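Local coordinates for amino acid adenylation domain-containing protein (Bacillus stratosphericus LAMA 585, PDB 6ULY) that probably activates an alpha-keto acid as its acyl adenylate, as the adenylation domain of a keto acid-selecting nonribosomal peptide synthetase module, at residues Thr391-Asn396 with Asp435-Thr440. Residues are numbered along the deposited sequence; the frame is centred on the assembly and turned at random.
With SO4 (sulfate ion), chain K.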
ATOM      1  N   THR A 391     -24.342  -4.571  12.616  1.00 34.41           N
ATOM      2  CA  THR A 391     -24.102  -3.546  13.620  1.00 37.28           C
ATOM      3  C   THR A 391     -22.973  -2.655  13.125  1.00 35.27           C
ATOM      4  O   THR A 391     -21.947  -3.152  12.651  1.00 38.33           O
ATOM      5  CB  THR A 391     -23.741  -4.151  14.983  1.00 37.54           C
ATOM      6  OG1 THR A 391     -24.682  -5.176  15.327  1.00 40.65           O
ATOM      7  CG2 THR A 391     -23.781  -3.079  16.047  1.00 34.81           C
ATOM      8  N   ILE A 392     -23.173  -1.348  13.215  1.00 37.15           N
ATOM      9  CA  ILE A 392     -22.150  -0.372  12.873  1.00 39.83           C
ATOM     10  C   ILE A 392     -21.769   0.371  14.141  1.00 37.38           C
ATOM     11  O   ILE A 392     -22.612   0.611  15.012  1.00 40.43           O
ATOM     12  CB  ILE A 392     -22.635   0.617  11.795  1.00 39.25           C
ATOM     13  CG1 ILE A 392     -23.232  -0.150  10.615  1.00 45.90           C
ATOM     14  CG2 ILE A 392     -21.487   1.513  11.354  1.00 36.94           C
ATOM     15  CD1 ILE A 392     -23.723   0.727   9.510  1.00 42.43           C
ATOM     16  N   ARG A 393     -20.494   0.734  14.249  1.00 36.77           N
ATOM     17  CA  ARG A 393     -20.050   1.602  15.327  1.00 40.23           C
ATOM     18  C   ARG A 393     -18.980   2.540  14.792  1.00 40.14           C
ATOM     19  O   ARG A 393     -18.341   2.278  13.770  1.00 42.48           O
ATOM     20  CB  ARG A 393     -19.529   0.806  16.536  1.00 38.04           C
ATOM     21  CG  ARG A 393     -18.159   0.168  16.348  1.00 45.49           C
ATOM     22  CD  ARG A 393     -17.640  -0.408  17.665  1.00 41.21           C
ATOM     23  NE  ARG A 393     -16.294  -0.959  17.540  1.00 43.96           N
ATOM     24  CZ  ARG A 393     -15.620  -1.528  18.537  1.00 47.08           C
ATOM     25  NH1 ARG A 393     -16.164  -1.633  19.743  1.00 43.82           N
ATOM     26  NH2 ARG A 393     -14.399  -1.998  18.325  1.00 40.42           N
ATOM     27  N   ILE A 394     -18.814   3.655  15.498  1.00 38.96           N
ATOM     28  CA  ILE A 394     -17.819   4.669  15.184  1.00 44.28           C
ATOM     29  C   ILE A 394     -16.874   4.766  16.375  1.00 43.07           C
ATOM     30  O   ILE A 394     -17.325   4.950  17.511  1.00 43.24           O
ATOM     31  CB  ILE A 394     -18.477   6.032  14.896  1.00 42.11           C
ATOM     32  CG1 ILE A 394     -19.650   5.881  13.918  1.00 45.60           C
ATOM     33  CG2 ILE A 394     -17.446   7.017  14.378  1.00 41.60           C
ATOM     34  CD1 ILE A 394     -19.259   5.464  12.509  1.00 42.71           C
ATOM     35  N   VAL A 395     -15.568   4.640  16.119  1.00 43.60           N
ATOM     36  CA  VAL A 395     -14.560   4.634  17.172  1.00 44.26           C
ATOM     37  C   VAL A 395     -13.479   5.659  16.853  1.00 47.41           C
ATOM     38  O   VAL A 395     -13.326   6.104  15.713  1.00 42.76           O
ATOM     39  CB  VAL A 395     -13.925   3.238  17.361  1.00 41.64           C
ATOM     40  CG1 VAL A 395     -14.977   2.231  17.783  1.00 43.52           C
ATOM     41  CG2 VAL A 395     -13.228   2.789  16.084  1.00 45.46           C
ATOM     42  N   ASN A 396     -12.710   6.016  17.882  1.00 45.80           N
ATOM     43  CA  ASN A 396     -11.691   7.045  17.758  1.00 51.36           C
ATOM     44  C   ASN A 396     -10.318   6.413  17.525  1.00 50.39           C
ATOM     45  O   ASN A 396     -10.193   5.209  17.272  1.00 45.26           O
ATOM     46  CB  ASN A 396     -11.694   7.950  18.998  1.00 54.75           C
ATOM     47  CG  ASN A 396     -11.316   7.215  20.275  1.00 48.35           C
ATOM     48  OD1 ASN A 396     -10.772   6.110  20.247  1.00 48.01           O
ATOM     49  ND2 ASN A 396     -11.606   7.839  21.410  1.00 51.23           N
ATOM     50  N   ASP A 435     -13.540  -8.937  18.767  1.00 64.33           N
ATOM     51  CA  ASP A 435     -14.965  -9.006  19.067  1.00 69.57           C
ATOM     52  C   ASP A 435     -15.813  -8.886  17.806  1.00 65.99           C
ATOM     53  O   ASP A 435     -16.964  -8.441  17.868  1.00 57.02           O
ATOM     54  CB  ASP A 435     -15.355  -7.923  20.077  1.00 72.15           C
ATOM     55  CG  ASP A 435     -16.662  -8.233  20.789  1.00 90.48           C
ATOM     56  OD1 ASP A 435     -16.739  -9.286  21.458  1.00 92.11           O
ATOM     57  OD2 ASP A 435     -17.610  -7.426  20.681  1.00 94.90           O
ATOM     58  N   GLY A 436     -15.254  -9.278  16.662  1.00 63.07           N
ATOM     59  CA  GLY A 436     -16.023  -9.378  15.438  1.00 60.17           C
ATOM     60  C   GLY A 436     -16.171  -8.098  14.650  1.00 53.88           C
ATOM     61  O   GLY A 436     -17.053  -8.018  13.790  1.00 51.33           O
ATOM     62  N   TRP A 437     -15.333  -7.095  14.903  1.00 46.38           N
ATOM     63  CA  TRP A 437     -15.474  -5.789  14.272  1.00 47.15           C
ATOM     64  C   TRP A 437     -14.559  -5.696  13.058  1.00 48.75           C
ATOM     65  O   TRP A 437     -13.334  -5.788  13.191  1.00 41.78           O
ATOM     66  CB  TRP A 437     -15.164  -4.669  15.262  1.00 48.35           C
ATOM     67  CG  TRP A 437     -16.229  -4.500  16.289  1.00 51.59           C
ATOM     68  CD1 TRP A 437     -16.164  -4.850  17.603  1.00 54.69           C
ATOM     69  CD2 TRP A 437     -17.534  -3.945  16.084  1.00 46.33           C
ATOM     70  NE1 TRP A 437     -17.345  -4.546  18.233  1.00 56.16           N
ATOM     71  CE2 TRP A 437     -18.203  -3.989  17.323  1.00 45.94           C
ATOM     72  CE3 TRP A 437     -18.200  -3.412  14.973  1.00 40.44           C
ATOM     73  CZ2 TRP A 437     -19.504  -3.520  17.485  1.00 45.97           C
ATOM     74  CZ3 TRP A 437     -19.494  -2.949  15.136  1.00 40.74           C
ATOM     75  CH2 TRP A 437     -20.132  -3.005  16.383  1.00 45.29           C
ATOM     76  N   PHE A 438     -15.159  -5.500  11.881  1.00 40.63           N
ATOM     77  CA  PHE A 438     -14.407  -5.313  10.649  1.00 41.72           C
ATOM     78  C   PHE A 438     -14.093  -3.834  10.462  1.00 38.75           C
ATOM     79  O   PHE A 438     -14.994  -2.991  10.504  1.00 42.25           O
ATOM     80  CB  PHE A 438     -15.177  -5.836   9.434  1.00 42.64           C
ATOM     81  CG  PHE A 438     -14.509  -5.513   8.134  1.00 39.93           C
ATOM     82  CD1 PHE A 438     -13.520  -6.336   7.628  1.00 43.10           C
ATOM     83  CD2 PHE A 438     -14.839  -4.364   7.438  1.00 41.65           C
ATOM     84  CE1 PHE A 438     -12.889  -6.032   6.437  1.00 44.74           C
ATOM     85  CE2 PHE A 438     -14.211  -4.054   6.245  1.00 46.01           C
ATOM     86  CZ  PHE A 438     -13.235  -4.888   5.746  1.00 42.24           C
ATOM     87  N   HIS A 439     -12.819  -3.531  10.238  1.00 45.09           N
ATOM     88  CA  HIS A 439     -12.341  -2.161  10.106  1.00 45.68           C
ATOM     89  C   HIS A 439     -12.432  -1.739   8.646  1.00 40.39           C
ATOM     90  O   HIS A 439     -11.741  -2.300   7.790  1.00 40.02           O
ATOM     91  CB  HIS A 439     -10.901  -2.055  10.609  1.00 50.54           C
ATOM     92  CG  HIS A 439     -10.459  -0.655  10.895  1.00 58.65           C
ATOM     93  ND1 HIS A 439     -10.812   0.015  12.047  1.00 63.48           N
ATOM     94  CD2 HIS A 439      -9.683   0.200  10.187  1.00 60.83           C
ATOM     95  CE1 HIS A 439     -10.276   1.223  12.035  1.00 66.92           C
ATOM     96  NE2 HIS A 439      -9.587   1.360  10.916  1.00 70.96           N
ATOM     97  N   THR A 440     -13.280  -0.747   8.364  1.00 44.20           N
ATOM     98  CA  THR A 440     -13.566  -0.381   6.982  1.00 44.35           C
ATOM     99  C   THR A 440     -12.486   0.505   6.382  1.00 45.38           C
ATOM    100  O   THR A 440     -12.271   0.472   5.166  1.00 48.65           O
ATOM    101  CB  THR A 440     -14.905   0.350   6.887  1.00 41.85           C
ATOM    102  OG1 THR A 440     -14.830   1.580   7.622  1.00 41.17           O
ATOM    103  CG2 THR A 440     -16.034  -0.512   7.434  1.00 42.60           C
TER
HETATM  104  S   SO4 K 709      -6.483   2.457  12.608  1.00101.01           S
HETATM  105  O1  SO4 K 709      -6.295   1.061  12.970  1.00 93.80           O
HETATM  106  O2  SO4 K 709      -5.389   3.249  13.108  1.00113.76           O
HETATM  107  O3  SO4 K 709      -7.715   2.965  13.157  1.00 89.01           O
HETATM  108  O4  SO4 K 709      -6.532   2.557  11.180  1.00 83.61           O
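Arg-393 laid flat over the indole of Trp-437 is a worked example of cation-pi stacking across one strand of a beta-sheet. The guanidinium and ring planes differ by only 3°, and CZ of Arg-393 stands 3.5 Å from the centroid of the five-membered ring of Trp-437, nearly on its normal. NH2 of Arg-393 comes closest, 3.4 Å from CD1 of Trp-437. From CG to NE the arginine chain is extended (chi2 171°, chi3 -177°), which carries it along the length of the indole, and its CD adds a CH-pi contact, 3.6 Å from the centroid of the six-membered ring of Trp-437. The bonding needs of the guanidinium are met in part by Gln-411, whose OE1 accepts a hydrogen bond from NE.

Gln-411 belongs to strand 408-413, which runs between strands 391-395 and 438-447 in an antiparallel five-stranded sheet of this ANL-family adenylation domain. The stack thus joins strand 391-395 to residues 435-440 across strand 408-413, where Trp-437 touches Gln-411 and Lys-413.

Van der Waals contact is made at the far end of the indole. CG2 of Thr-391, anti to the backbone N, reaches CH2 of Trp-437 at 3.7 Å, while Leu-3 of strand 3-5 also touches the tryptophan.

Among the polar contacts, NE2 of His-439 is hydrogen-bonded to Glu-457 and, weakly, to a sulfate ion, probably from the crystallisation liquor, which Lys-112 of the second subunit also binds.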